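Local coordinates for predicted acyltransferase with acyl-CoA N-acyltransferase domain (Escherichia coli, PDB 4RS2), which binds coenzyme A as a GNAT-family protein that probably transfers acyl groups, and when overexpressed suppresses silencing by small RNAs, at residues A[33-43]-A[92-100]; A[122-133]-A[156-167]. All coordinates share one frame; numbering follows the deposited sequence. Where two conformers were deposited one is given.

Contact 1. Residues A[33-43]-A[92-100]; sequences LLRRSFESDAE and PLAVDEKYR. With COA (coenzyme A), chain C.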
loop_
_atom_site.group_PDB
_atom_site.type_symbol
_atom_site.label_atom_id
_atom_site.label_comp_id
_atom_site.label_asym_id
_atom_site.label_seq_id
_atom_site.Cartn_x
_atom_site.Cartn_y
_atom_site.Cartn_z
ATOM N N LEU A 33 -3.050 14.670 -3.430
ATOM C CA LEU A 33 -2.848 13.588 -4.391
ATOM C C LEU A 33 -3.953 12.528 -4.328
ATOM O O LEU A 33 -4.468 12.067 -5.366
ATOM C CB LEU A 33 -1.502 12.912 -4.148
ATOM C CG LEU A 33 -1.218 11.691 -5.001
ATOM C CD1 LEU A 33 -1.037 12.021 -6.487
ATOM C CD2 LEU A 33 0.019 11.035 -4.432
ATOM N N LEU A 34 -4.333 12.141 -3.107
ATOM C CA LEU A 34 -5.348 11.101 -2.950
ATOM C C LEU A 34 -6.715 11.588 -3.393
ATOM O O LEU A 34 -7.472 10.833 -4.015
ATOM C CB LEU A 34 -5.378 10.584 -1.491
ATOM C CG LEU A 34 -4.058 9.876 -1.083
ATOM C CD1 LEU A 34 -4.089 9.497 0.375
ATOM C CD2 LEU A 34 -3.774 8.678 -1.950
ATOM N N ARG A 35 -7.034 12.842 -3.127
ATOM C CA ARG A 35 -8.333 13.364 -3.553
ATOM C C ARG A 35 -8.479 13.488 -5.047
ATOM O O ARG A 35 -9.586 13.310 -5.593
ATOM C CB ARG A 35 -8.594 14.714 -2.908
ATOM C CG ARG A 35 -8.853 14.616 -1.428
ATOM C CD ARG A 35 -9.193 15.941 -0.771
ATOM N NE ARG A 35 -9.494 15.725 0.641
ATOM C CZ ARG A 35 -10.714 15.518 1.141
ATOM N NH1 ARG A 35 -11.790 15.572 0.365
ATOM N NH2 ARG A 35 -10.857 15.274 2.438
ATOM N N ARG A 36 -7.372 13.792 -5.709
ATOM C CA ARG A 36 -7.399 13.967 -7.152
ATOM C C ARG A 36 -7.244 12.664 -7.927
ATOM O O ARG A 36 -7.684 12.594 -9.063
ATOM C CB ARG A 36 -6.392 15.032 -7.617
ATOM C CG ARG A 36 -4.917 14.725 -7.495
ATOM C CD ARG A 36 -4.093 15.853 -8.136
ATOM N NE ARG A 36 -2.656 15.636 -7.989
ATOM C CZ ARG A 36 -1.913 16.048 -6.954
ATOM N NH1 ARG A 36 -2.448 16.731 -5.953
ATOM N NH2 ARG A 36 -0.622 15.787 -6.931
ATOM N N SER A 37 -6.692 11.637 -7.278
ATOM C CA SER A 37 -6.369 10.353 -7.926
ATOM C C SER A 37 -7.434 9.279 -7.875
ATOM O O SER A 37 -7.441 8.388 -8.728
ATOM C CB SER A 37 -5.105 9.772 -7.322
ATOM O OG SER A 37 -4.005 10.606 -7.609
ATOM N N PHE A 38 -8.332 9.359 -6.897
ATOM C CA PHE A 38 -9.380 8.401 -6.739
ATOM C C PHE A 38 -10.716 8.986 -7.099
ATOM O O PHE A 38 -10.863 10.203 -7.189
ATOM C CB PHE A 38 -9.364 7.805 -5.327
ATOM C CG PHE A 38 -8.146 6.963 -5.082
ATOM C CD1 PHE A 38 -8.135 5.648 -5.455
ATOM C CD2 PHE A 38 -7.003 7.507 -4.536
ATOM C CE1 PHE A 38 -7.018 4.854 -5.270
ATOM C CE2 PHE A 38 -5.866 6.727 -4.364
ATOM C CZ PHE A 38 -5.876 5.405 -4.735
ATOM N N GLU A 39 -11.682 8.097 -7.303
ATOM C CA GLU A 39 -13.042 8.467 -7.707
ATOM C C GLU A 39 -13.851 9.118 -6.556
ATOM O O GLU A 39 -14.873 9.755 -6.791
ATOM C CB GLU A 39 -13.770 7.225 -8.256
ATOM C CG GLU A 39 -13.307 6.772 -9.657
ATOM C CD GLU A 39 -13.790 5.364 -10.065
ATOM O OE1 GLU A 39 -13.772 4.426 -9.227
ATOM O OE2 GLU A 39 -14.142 5.164 -11.247
ATOM N N SER A 40 -13.420 8.924 -5.314
ATOM C CA SER A 40 -14.063 9.573 -4.148
ATOM C C SER A 40 -12.940 9.972 -3.202
ATOM O O SER A 40 -11.785 9.566 -3.406
ATOM C CB SER A 40 -15.078 8.684 -3.448
ATOM O OG SER A 40 -14.453 7.803 -2.563
ATOM N N ASP A 41 -13.289 10.733 -2.167
ATOM C CA ASP A 41 -12.320 11.187 -1.142
ATOM C C ASP A 41 -12.052 10.134 -0.047
ATOM O O ASP A 41 -11.358 10.421 0.934
ATOM C CB ASP A 41 -12.846 12.418 -0.427
ATOM C CG ASP A 41 -13.082 13.563 -1.331
ATOM O OD1 ASP A 41 -12.294 13.734 -2.294
ATOM O OD2 ASP A 41 -14.028 14.340 -1.012
ATOM N N ALA A 42 -12.577 8.922 -0.215
ATOM C CA ALA A 42 -12.426 7.862 0.790
ATOM C C ALA A 42 -10.974 7.544 1.090
ATOM O O ALA A 42 -10.618 7.367 2.246
ATOM C CB ALA A 42 -13.132 6.602 0.363
ATOM N N GLU A 43 -10.146 7.409 0.047
ATOM C CA GLU A 43 -8.716 7.127 0.309
ATOM C C GLU A 43 -8.033 8.233 1.103
ATOM O O GLU A 43 -7.235 7.963 2.017
ATOM C CB GLU A 43 -7.957 6.905 -0.970
ATOM C CG GLU A 43 -8.129 5.545 -1.591
ATOM C CD GLU A 43 -9.481 5.316 -2.270
ATOM O OE1 GLU A 43 -10.311 6.289 -2.442
ATOM O OE2 GLU A 43 -9.746 4.129 -2.635
ATOM N N PRO A 92 -3.507 3.180 0.553
ATOM C CA PRO A 92 -3.703 3.194 -0.890
ATOM C C PRO A 92 -2.379 3.237 -1.621
ATOM O O PRO A 92 -1.314 3.236 -0.994
ATOM C CB PRO A 92 -4.429 4.521 -1.132
ATOM C CG PRO A 92 -3.964 5.410 -0.063
ATOM C CD PRO A 92 -3.554 4.553 1.108
ATOM N N LEU A 93 -2.469 3.203 -2.954
ATOM C CA LEU A 93 -1.347 3.299 -3.859
ATOM C C LEU A 93 -1.761 4.244 -4.948
ATOM O O LEU A 93 -2.759 4.013 -5.638
ATOM C CB LEU A 93 -1.001 1.935 -4.463
ATOM C CG LEU A 93 0.062 1.948 -5.565
ATOM C CD1 LEU A 93 1.374 2.429 -4.990
ATOM C CD2 LEU A 93 0.213 0.559 -6.195
ATOM N N ALA A 94 -1.008 5.319 -5.125
ATOM C CA ALA A 94 -1.367 6.324 -6.101
ATOM C C ALA A 94 -0.177 7.003 -6.726
ATOM O O ALA A 94 0.800 7.285 -6.052
ATOM C CB ALA A 94 -2.265 7.364 -5.466
ATOM N N VAL A 95 -0.295 7.238 -8.026
ATOM C CA VAL A 95 0.683 8.050 -8.735
ATOM C C VAL A 95 -0.072 9.143 -9.490
ATOM O O VAL A 95 -1.101 8.878 -10.140
ATOM C CB VAL A 95 1.530 7.187 -9.679
ATOM C CG1 VAL A 95 2.389 8.055 -10.581
ATOM C CG2 VAL A 95 2.360 6.189 -8.887
ATOM N N ASP A 96 0.431 10.381 -9.364
ATOM C CA ASP A 96 -0.180 11.528 -10.038
ATOM C C ASP A 96 -0.275 11.252 -11.538
ATOM O O ASP A 96 0.654 10.761 -12.122
ATOM C CB ASP A 96 0.641 12.778 -9.777
ATOM C CG ASP A 96 -0.043 14.046 -10.265
ATOM O OD1 ASP A 96 -0.390 14.152 -11.465
ATOM O OD2 ASP A 96 -0.175 15.010 -9.473
ATOM N N GLU A 97 -1.418 11.575 -12.120
ATOM C CA GLU A 97 -1.661 11.315 -13.540
ATOM C C GLU A 97 -0.507 11.851 -14.417
ATOM O O GLU A 97 -0.173 11.237 -15.435
ATOM C CB GLU A 97 -3.040 11.879 -13.947
ATOM C CG GLU A 97 -3.538 11.372 -15.291
ATOM C CD GLU A 97 -5.033 11.584 -15.513
ATOM O OE1 GLU A 97 -5.787 11.867 -14.540
ATOM O OE2 GLU A 97 -5.468 11.463 -16.686
ATOM N N LYS A 98 0.128 12.958 -14.024
ATOM C CA LYS A 98 1.282 13.519 -14.791
ATOM C C LYS A 98 2.533 12.640 -14.843
ATOM O O LYS A 98 3.447 12.870 -15.683
ATOM C CB LYS A 98 1.729 14.849 -14.201
ATOM C CG LYS A 98 0.648 15.923 -14.123
ATOM C CD LYS A 98 1.203 17.247 -13.612
ATOM C CE LYS A 98 0.113 18.284 -13.333
ATOM N NZ LYS A 98 -0.902 18.618 -14.383
ATOM N N TYR A 99 2.598 11.656 -13.954
ATOM C CA TYR A 99 3.754 10.802 -13.848
ATOM C C TYR A 99 3.432 9.340 -14.057
ATOM O O TYR A 99 4.279 8.491 -13.796
ATOM C CB TYR A 99 4.420 11.011 -12.485
ATOM C CG TYR A 99 5.079 12.361 -12.357
ATOM C CD1 TYR A 99 4.365 13.485 -11.974
ATOM C CD2 TYR A 99 6.421 12.508 -12.655
ATOM C CE1 TYR A 99 4.971 14.717 -11.887
ATOM C CE2 TYR A 99 7.051 13.735 -12.556
ATOM C CZ TYR A 99 6.314 14.836 -12.182
ATOM O OH TYR A 99 6.947 16.055 -12.093
ATOM N N ARG A 100 2.257 9.027 -14.589
ATOM C CA ARG A 100 1.935 7.623 -14.788
ATOM C C ARG A 100 2.689 6.992 -15.934
ATOM O O ARG A 100 3.084 7.678 -16.891
ATOM C CB ARG A 100 0.444 7.385 -14.932
ATOM C CG ARG A 100 -0.250 7.556 -13.609
ATOM C CD ARG A 100 -1.740 7.429 -13.715
ATOM N NE ARG A 100 -2.297 7.918 -12.474
ATOM C CZ ARG A 100 -3.570 8.223 -12.287
ATOM N NH1 ARG A 100 -4.449 8.052 -13.266
ATOM N NH2 ARG A 100 -3.968 8.702 -11.128
HETATM N N1A COA C . -4.049 -2.366 -14.457
HETATM C C2A COA C . -3.054 -3.264 -14.657
HETATM N N3A COA C . -1.754 -2.918 -14.682
HETATM C C4A COA C . -1.401 -1.621 -14.467
HETATM C C5A COA C . -2.416 -0.602 -14.243
HETATM C C6A COA C . -3.808 -1.053 -14.237
HETATM N N6A COA C . -4.779 -0.138 -14.014
HETATM N N7A COA C . -1.782 0.569 -14.084
HETATM C C8A COA C . -0.460 0.319 -14.194
HETATM N N9A COA C . -0.242 -0.962 -14.456
HETATM C C1B COA C . 1.061 -1.614 -14.605
HETATM C C2B COA C . 2.017 -0.954 -15.580
HETATM O O2B COA C . 1.693 -1.253 -16.945
HETATM C C3B COA C . 3.329 -1.523 -15.116
HETATM O O3B COA C . 3.463 -2.872 -15.583
HETATM P P3B COA C . 4.875 -3.666 -15.541
HETATM O O7A COA C . 5.843 -2.870 -14.690
HETATM O O8A COA C . 4.582 -5.029 -15.049
HETATM O O9A COA C . 5.281 -3.701 -16.974
HETATM C C4B COA C . 3.155 -1.570 -13.599
HETATM O O4B COA C . 1.743 -1.507 -13.347
HETATM C C5B COA C . 3.853 -0.430 -12.885
HETATM O O5B COA C . 3.499 0.812 -13.502
HETATM P P1A COA C . 3.955 2.249 -12.947
HETATM O O1A COA C . 4.354 3.135 -14.090
HETATM O O2A COA C . 4.868 1.995 -11.784
HETATM O O3A COA C . 2.571 2.820 -12.330
HETATM P P2A COA C . 1.543 3.889 -12.940
HETATM O O4A COA C . 2.154 5.220 -13.091
HETATM O O5A COA C . 0.868 3.346 -14.186
HETATM O O6A COA C . 0.515 3.964 -11.703
HETATM C CBP COA C . -1.517 3.464 -10.483
HETATM C CCP COA C . -0.479 2.964 -11.469
HETATM C CDP COA C . -2.601 2.414 -10.278
HETATM C CEP COA C . -0.784 3.706 -9.175
HETATM C CAP COA C . -2.103 4.771 -11.054
HETATM O OAP COA C . -2.742 4.537 -12.330
HETATM C C9P COA C . -3.070 5.475 -10.134
HETATM O O9P COA C . -2.684 6.204 -9.205
HETATM N N8P COA C . -4.359 5.317 -10.435
HETATM C C7P COA C . -5.400 6.013 -9.700
HETATM C C6P COA C . -5.750 5.255 -8.438
HETATM C C5P COA C . -6.407 3.949 -8.809
HETATM O O5P COA C . -5.793 2.900 -8.751
HETATM N N4P COA C . -7.678 4.020 -9.182
HETATM C C3P COA C . -8.483 2.841 -9.443
HETATM C C2P COA C . -9.795 2.916 -8.662
HETATM S S1P COA C . -10.237 1.294 -7.987
HETATM O O HOH W 1 -5.699 12.363 -11.609
HETATM O O HOH W 2 -6.757 9.475 -11.398
#
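Phe38 lays the far end of its ring across the strand residues Pro92 and Ala94: CE2 stands 3.8 Å from Ala94 CB, and CZ reaches the ring of Pro92 at about a right angle. The two strand side chains point at the helical layer and form low bumps that its larger side chains surround. Around Pro92, the CD2 branch of Leu34 packs on CG (3.8 Å), while the bent chain of Glu43 slides past CB in the opposite direction; Glu43 ends on Cys186 N. Ala94 CB is enclosed by Phe38, Leu34 CD2 and Ser37 CB. Leu33, its CG swung anti to the backbone N (chi1 175°), lays CD1 against the backbone N of Asp96 at 3.6 Å, where the strand gives way to a turn.

At the exposed end Arg36, in one of its two conformers, grips Asp96 side-on, NE and NH2 both closing on the single atom OD2; the bridge may not be fully occupied. NH2 is the shorter arm (2.7 Å to Asp96 OD2) and arrives on the anti side of the carboxylate; NE comes from above its plane. The other oxygen, OD1, takes Lys98 N in an Asx turn, which fixes the carboxylate's rotation.

The Phe38 ring is sandwiched: C6P of coenzyme A lies over one face, Glu43 CG over the centre of the opposite face, 3.5 Å above the plane. Arg100 clamps Val95 O with NE and NH2 and lays its guanidinium against the pantetheine amide. Val95 N donates to COA O9P (2.9 Å, 170°), the strand-to-pantetheine bond typical of the GNAT fold's acyl-CoA site.

Contact 2. Residues A[122-133]-A[156-167]; sequences AAVVTLGDPALY and AFQVHRLADDAL. With COA (coenzyme A), chain C.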
loop_
_atom_site.group_PDB
_atom_site.type_symbol
_atom_site.label_atom_id
_atom_site.label_comp_id
_atom_site.label_asym_id
_atom_site.label_seq_id
_atom_site.Cartn_x
_atom_site.Cartn_y
_atom_site.Cartn_z
ATOM N N ALA A 122 6.582 -9.741 8.151
ATOM C CA ALA A 122 6.571 -11.045 7.498
ATOM C C ALA A 122 5.747 -11.184 6.241
ATOM O O ALA A 122 6.009 -12.099 5.462
ATOM C CB ALA A 122 6.135 -12.098 8.491
ATOM N N ALA A 123 4.720 -10.351 6.074
ATOM C CA ALA A 123 3.839 -10.451 4.931
ATOM C C ALA A 123 3.039 -9.165 4.730
ATOM O O ALA A 123 2.785 -8.431 5.680
ATOM C CB ALA A 123 2.893 -11.626 5.075
ATOM N N VAL A 124 2.594 -8.986 3.499
ATOM C CA VAL A 124 1.820 -7.846 3.087
ATOM C C VAL A 124 0.601 -8.319 2.331
ATOM O O VAL A 124 0.725 -9.130 1.418
ATOM C CB VAL A 124 2.628 -6.912 2.172
ATOM C CG1 VAL A 124 1.756 -5.704 1.819
ATOM C CG2 VAL A 124 3.892 -6.463 2.885
ATOM N N VAL A 125 -0.569 -7.862 2.737
ATOM C CA VAL A 125 -1.787 -8.158 1.961
ATOM C C VAL A 125 -2.238 -6.888 1.266
ATOM O O VAL A 125 -1.842 -5.771 1.669
ATOM C CB VAL A 125 -2.944 -8.738 2.822
ATOM C CG1 VAL A 125 -2.489 -9.990 3.521
ATOM C CG2 VAL A 125 -3.460 -7.731 3.851
ATOM N N THR A 126 -3.056 -7.054 0.244
ATOM C CA THR A 126 -3.651 -5.913 -0.423
ATOM C C THR A 126 -4.919 -6.365 -1.138
ATOM O O THR A 126 -5.156 -7.563 -1.340
ATOM C CB THR A 126 -2.672 -5.225 -1.406
ATOM O OG1 THR A 126 -3.120 -3.899 -1.703
ATOM C CG2 THR A 126 -2.531 -6.038 -2.734
ATOM N N LEU A 127 -5.757 -5.394 -1.457
ATOM C CA LEU A 127 -7.025 -5.631 -2.134
ATOM C C LEU A 127 -7.063 -4.790 -3.386
ATOM O O LEU A 127 -7.014 -3.557 -3.319
ATOM C CB LEU A 127 -8.171 -5.264 -1.202
ATOM C CG LEU A 127 -9.569 -5.593 -1.704
ATOM C CD1 LEU A 127 -9.789 -7.106 -1.747
ATOM C CD2 LEU A 127 -10.577 -4.983 -0.751
ATOM N N GLY A 128 -7.164 -5.439 -4.542
ATOM C CA GLY A 128 -7.128 -4.729 -5.791
ATOM C C GLY A 128 -7.073 -5.674 -6.966
ATOM O O GLY A 128 -7.119 -6.880 -6.815
ATOM N N ASP A 129 -6.977 -5.096 -8.144
ATOM C CA ASP A 129 -6.976 -5.852 -9.361
ATOM C C ASP A 129 -5.734 -6.740 -9.426
ATOM O O ASP A 129 -4.621 -6.237 -9.397
ATOM C CB ASP A 129 -6.978 -4.858 -10.544
ATOM C CG ASP A 129 -7.274 -5.520 -11.870
ATOM O OD1 ASP A 129 -7.061 -6.758 -12.030
ATOM O OD2 ASP A 129 -7.715 -4.770 -12.769
ATOM N N PRO A 130 -5.917 -8.065 -9.561
ATOM C CA PRO A 130 -4.719 -8.908 -9.643
ATOM C C PRO A 130 -3.880 -8.635 -10.888
ATOM O O PRO A 130 -2.694 -8.909 -10.893
ATOM C CB PRO A 130 -5.267 -10.334 -9.660
ATOM C CG PRO A 130 -6.731 -10.224 -9.723
ATOM C CD PRO A 130 -7.155 -8.836 -9.447
ATOM N N ALA A 131 -4.495 -8.091 -11.934
ATOM C CA ALA A 131 -3.748 -7.757 -13.144
ATOM C C ALA A 131 -2.716 -6.670 -12.836
ATOM O O ALA A 131 -1.716 -6.523 -13.550
ATOM C CB ALA A 131 -4.698 -7.335 -14.255
ATOM N N LEU A 132 -2.947 -5.895 -11.782
ATOM C CA LEU A 132 -1.956 -4.941 -11.345
ATOM C C LEU A 132 -1.006 -5.597 -10.345
ATOM O O LEU A 132 0.208 -5.677 -10.580
ATOM C CB LEU A 132 -2.643 -3.736 -10.712
ATOM C CG LEU A 132 -1.776 -2.729 -9.971
ATOM C CD1 LEU A 132 -0.772 -2.137 -10.925
ATOM C CD2 LEU A 132 -2.601 -1.645 -9.328
ATOM N N TYR A 133 -1.538 -6.066 -9.220
ATOM C CA TYR A 133 -0.669 -6.537 -8.129
ATOM C C TYR A 133 0.126 -7.792 -8.378
ATOM O O TYR A 133 1.180 -7.979 -7.783
ATOM C CB TYR A 133 -1.441 -6.588 -6.786
ATOM C CG TYR A 133 -1.858 -5.195 -6.411
ATOM C CD1 TYR A 133 -0.941 -4.315 -5.873
ATOM C CD2 TYR A 133 -3.147 -4.730 -6.674
ATOM C CE1 TYR A 133 -1.307 -3.014 -5.579
ATOM C CE2 TYR A 133 -3.529 -3.442 -6.354
ATOM C CZ TYR A 133 -2.590 -2.576 -5.833
ATOM O OH TYR A 133 -2.935 -1.268 -5.534
ATOM N N ALA A 156 -9.802 -10.532 -5.606
ATOM C CA ALA A 156 -8.995 -9.318 -5.471
ATOM C C ALA A 156 -8.102 -9.307 -4.230
ATOM O O ALA A 156 -7.156 -8.529 -4.157
ATOM C CB ALA A 156 -9.900 -8.096 -5.453
ATOM N N PHE A 157 -8.408 -10.142 -3.234
ATOM C CA PHE A 157 -7.593 -10.151 -2.012
ATOM C C PHE A 157 -6.333 -10.943 -2.253
ATOM O O PHE A 157 -6.388 -12.092 -2.720
ATOM C CB PHE A 157 -8.347 -10.674 -0.802
ATOM C CG PHE A 157 -7.633 -10.465 0.494
ATOM C CD1 PHE A 157 -7.168 -9.209 0.850
ATOM C CD2 PHE A 157 -7.449 -11.499 1.399
ATOM C CE1 PHE A 157 -6.545 -8.996 2.037
ATOM C CE2 PHE A 157 -6.813 -11.268 2.617
ATOM C CZ PHE A 157 -6.356 -10.013 2.926
ATOM N N GLN A 158 -5.193 -10.296 -2.012
ATOM C CA GLN A 158 -3.886 -10.871 -2.360
ATOM C C GLN A 158 -2.846 -10.726 -1.261
ATOM O O GLN A 158 -2.993 -9.940 -0.333
ATOM C CB GLN A 158 -3.372 -10.172 -3.636
ATOM C CG GLN A 158 -4.245 -10.448 -4.879
ATOM C CD GLN A 158 -4.035 -9.466 -6.001
ATOM O OE1 GLN A 158 -3.098 -9.567 -6.773
ATOM N NE2 GLN A 158 -4.937 -8.500 -6.095
ATOM N N VAL A 159 -1.782 -11.517 -1.387
ATOM C CA VAL A 159 -0.748 -11.553 -0.372
ATOM C C VAL A 159 0.635 -11.687 -1.008
ATOM O O VAL A 159 0.809 -12.314 -2.069
ATOM C CB VAL A 159 -0.999 -12.719 0.604
ATOM C CG1 VAL A 159 -0.900 -14.058 -0.111
ATOM C CG2 VAL A 159 -0.069 -12.634 1.799
ATOM N N HIS A 160 1.604 -11.050 -0.360
ATOM C CA HIS A 160 3.010 -11.111 -0.748
ATOM C C HIS A 160 3.806 -11.435 0.513
ATOM O O HIS A 160 3.877 -10.633 1.419
ATOM C CB HIS A 160 3.487 -9.769 -1.325
ATOM C CG HIS A 160 4.780 -9.846 -2.090
ATOM N ND1 HIS A 160 5.933 -10.408 -1.584
ATOM C CD2 HIS A 160 5.100 -9.403 -3.336
ATOM C CE1 HIS A 160 6.896 -10.344 -2.499
ATOM N NE2 HIS A 160 6.421 -9.715 -3.557
ATOM N N ARG A 161 4.421 -12.609 0.558
ATOM C CA ARG A 161 5.230 -12.977 1.699
ATOM C C ARG A 161 6.506 -12.158 1.672
ATOM O O ARG A 161 6.990 -11.800 0.594
ATOM C CB ARG A 161 5.605 -14.455 1.605
ATOM C CG ARG A 161 6.627 -14.807 0.541
ATOM C CD ARG A 161 6.687 -16.311 0.391
ATOM N NE ARG A 161 5.522 -16.783 -0.347
ATOM C CZ ARG A 161 5.313 -18.050 -0.712
ATOM N NH1 ARG A 161 6.172 -19.021 -0.331
ATOM N NH2 ARG A 161 4.217 -18.358 -1.430
ATOM N N LEU A 162 7.072 -11.903 2.842
ATOM C CA LEU A 162 8.373 -11.242 2.936
ATOM C C LEU A 162 9.487 -12.217 3.328
ATOM O O LEU A 162 10.657 -11.841 3.323
ATOM C CB LEU A 162 8.315 -10.081 3.899
ATOM C CG LEU A 162 7.314 -8.994 3.469
ATOM C CD1 LEU A 162 7.324 -7.829 4.455
ATOM C CD2 LEU A 162 7.675 -8.495 2.072
ATOM N N ALA A 163 9.119 -13.436 3.693
ATOM C CA ALA A 163 10.054 -14.510 4.027
ATOM C C ALA A 163 9.445 -15.712 3.342
ATOM O O ALA A 163 8.220 -15.775 3.195
ATOM C CB ALA A 163 10.140 -14.719 5.526
ATOM N N ASP A 164 10.258 -16.687 2.951
ATOM C CA ASP A 164 9.725 -17.745 2.135
ATOM C C ASP A 164 8.664 -18.610 2.804
ATOM O O ASP A 164 7.730 -19.107 2.147
ATOM C CB ASP A 164 10.809 -18.625 1.548
ATOM C CG ASP A 164 10.427 -19.099 0.163
ATOM O OD1 ASP A 164 10.149 -18.213 -0.687
ATOM O OD2 ASP A 164 10.372 -20.333 -0.076
ATOM N N ASP A 165 8.782 -18.761 4.107
ATOM C CA ASP A 165 7.870 -19.608 4.848
ATOM C C ASP A 165 6.833 -18.820 5.615
ATOM O O ASP A 165 6.142 -19.397 6.444
ATOM C CB ASP A 165 8.648 -20.499 5.832
ATOM C CG ASP A 165 9.373 -19.706 6.928
ATOM O OD1 ASP A 165 9.232 -18.458 7.002
ATOM O OD2 ASP A 165 10.106 -20.351 7.722
ATOM N N ALA A 166 6.697 -17.528 5.341
ATOM C CA ALA A 166 5.813 -16.673 6.133
ATOM C C ALA A 166 4.340 -17.045 6.144
ATOM O O ALA A 166 3.646 -16.773 7.119
ATOM C CB ALA A 166 5.956 -15.229 5.698
ATOM N N LEU A 167 3.862 -17.631 5.055
ATOM C CA LEU A 167 2.466 -17.985 4.929
ATOM C C LEU A 167 2.151 -19.402 5.414
ATOM O O LEU A 167 0.992 -19.702 5.666
ATOM C CB LEU A 167 2.032 -17.849 3.474
ATOM C CG LEU A 167 2.454 -16.502 2.827
ATOM C CD1 LEU A 167 1.876 -16.425 1.424
ATOM C CD2 LEU A 167 2.025 -15.284 3.622
HETATM N N1A COA C . -4.049 -2.366 -14.457
HETATM C C2A COA C . -3.054 -3.264 -14.657
HETATM N N3A COA C . -1.754 -2.918 -14.682
HETATM C C4A COA C . -1.401 -1.621 -14.467
HETATM C C5A COA C . -2.416 -0.602 -14.243
HETATM C C6A COA C . -3.808 -1.053 -14.237
HETATM N N6A COA C . -4.779 -0.138 -14.014
HETATM N N7A COA C . -1.782 0.569 -14.084
HETATM C C8A COA C . -0.460 0.319 -14.194
HETATM N N9A COA C . -0.242 -0.962 -14.456
HETATM C C1B COA C . 1.061 -1.614 -14.605
HETATM C C2B COA C . 2.017 -0.954 -15.580
HETATM O O2B COA C . 1.693 -1.253 -16.945
HETATM C C3B COA C . 3.329 -1.523 -15.116
HETATM O O3B COA C . 3.463 -2.872 -15.583
HETATM P P3B COA C . 4.875 -3.666 -15.541
HETATM O O7A COA C . 5.843 -2.870 -14.690
HETATM O O8A COA C . 4.582 -5.029 -15.049
HETATM O O9A COA C . 5.281 -3.701 -16.974
HETATM C C4B COA C . 3.155 -1.570 -13.599
HETATM O O4B COA C . 1.743 -1.507 -13.347
HETATM C C5B COA C . 3.853 -0.430 -12.885
HETATM O O5B COA C . 3.499 0.812 -13.502
HETATM P P1A COA C . 3.955 2.249 -12.947
HETATM O O1A COA C . 4.354 3.135 -14.090
HETATM O O2A COA C . 4.868 1.995 -11.784
HETATM O O3A COA C . 2.571 2.820 -12.330
HETATM P P2A COA C . 1.543 3.889 -12.940
HETATM O O4A COA C . 2.154 5.220 -13.091
HETATM O O5A COA C . 0.868 3.346 -14.186
HETATM O O6A COA C . 0.515 3.964 -11.703
HETATM C CBP COA C . -1.517 3.464 -10.483
HETATM C CCP COA C . -0.479 2.964 -11.469
HETATM C CDP COA C . -2.601 2.414 -10.278
HETATM C CEP COA C . -0.784 3.706 -9.175
HETATM C CAP COA C . -2.103 4.771 -11.054
HETATM O OAP COA C . -2.742 4.537 -12.330
HETATM C C9P COA C . -3.070 5.475 -10.134
HETATM O O9P COA C . -2.684 6.204 -9.205
HETATM N N8P COA C . -4.359 5.317 -10.435
HETATM C C7P COA C . -5.400 6.013 -9.700
HETATM C C6P COA C . -5.750 5.255 -8.438
HETATM C C5P COA C . -6.407 3.949 -8.809
HETATM O O5P COA C . -5.793 2.900 -8.751
HETATM N N4P COA C . -7.678 4.020 -9.182
HETATM C C3P COA C . -8.483 2.841 -9.443
HETATM C C2P COA C . -9.795 2.916 -8.662
HETATM S S1P COA C . -10.237 1.294 -7.987
#
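Val124 and His160 form a hydrogen-bonded antiparallel pair, exchanging N-H and C=O in both directions, and Thr126 with Gln158 repeats the pattern two residues on. The strand axes run at 159° and approach to 4.6 Å. Leu162 N to Ala122 O (2.8 Å) and Gly128 N to Ala156 O (3.1 Å) extend the ladder past the two strands. Between the bonded pairs the CA hydrogens lean on carbonyl oxygens, as at Val125 CA and Gln158 O, 3.1 Å apart.

Among the polar side chains, Gln158 reaches across to the start of helix 130-133. Its NE2 turns back to Ala156 O (2.9 Å, 175°), with the acceptor in the amide plane. Gly128 N meets that same oxygen from the opposite face of the carbonyl plane, so two bonds grip Ala156 O, while the NE2 bond fixes the turn of the Gln158 amide. Gln158 OE1 lies against Pro130 CA and Tyr133 CB, both at 3.4 Å, where the chain turns into the helix; Asp129, at its N-cap, accepts through OD1 from Ala131 N.

This pairing belongs to the C-terminal half of the GNAT fold, where strand 123-127 runs parallel to strand 87-95 on its other edge and antiparallel to strand 157-161. Thr126 OG1 bonds across to Met90 O in the former.

Apolar contacts divide between the two sheet faces. On the face of Val125, the ring of Phe157, with CG anti to the backbone N (chi1 -170°), leans forward along its strand toward Val159, and its CZ rests 3.6 Å from Val125 CB, the side chains crossing obliquely. Leu127 CD1 packs against Ala156 CB and Phe157 CB. The other face has Val124 CG2 against Leu162 CD1 at 4.0 Å, with helix 104-118 covering both.

How the contacts relate
Contact 1 and contact 2 have centres about 21 Å apart, on opposite sides of the chain's centre, yet strands 87-95 and 123-127 are neighbours in one sheet. They touch where Leu93 CD2 of contact 1 meets Tyr133 OH of contact 2 at 3.7 Å. Coenzyme A reaches both. Segments 33-43 and 92-100 line its pantetheine arm, and Arg100 at the end of 92-100 also reaches the pyrophosphate, whereas segment 122-133 meets the nucleoside end, with Leu132 CD1 3.5 Å from COA O4B and Ala131 O 3.7 Å from COA C2A. Gly101, Gly103, Arg106 and Arg135 supply further hydrogen bonds. Along the chain, contact 1 closes before contact 2 opens.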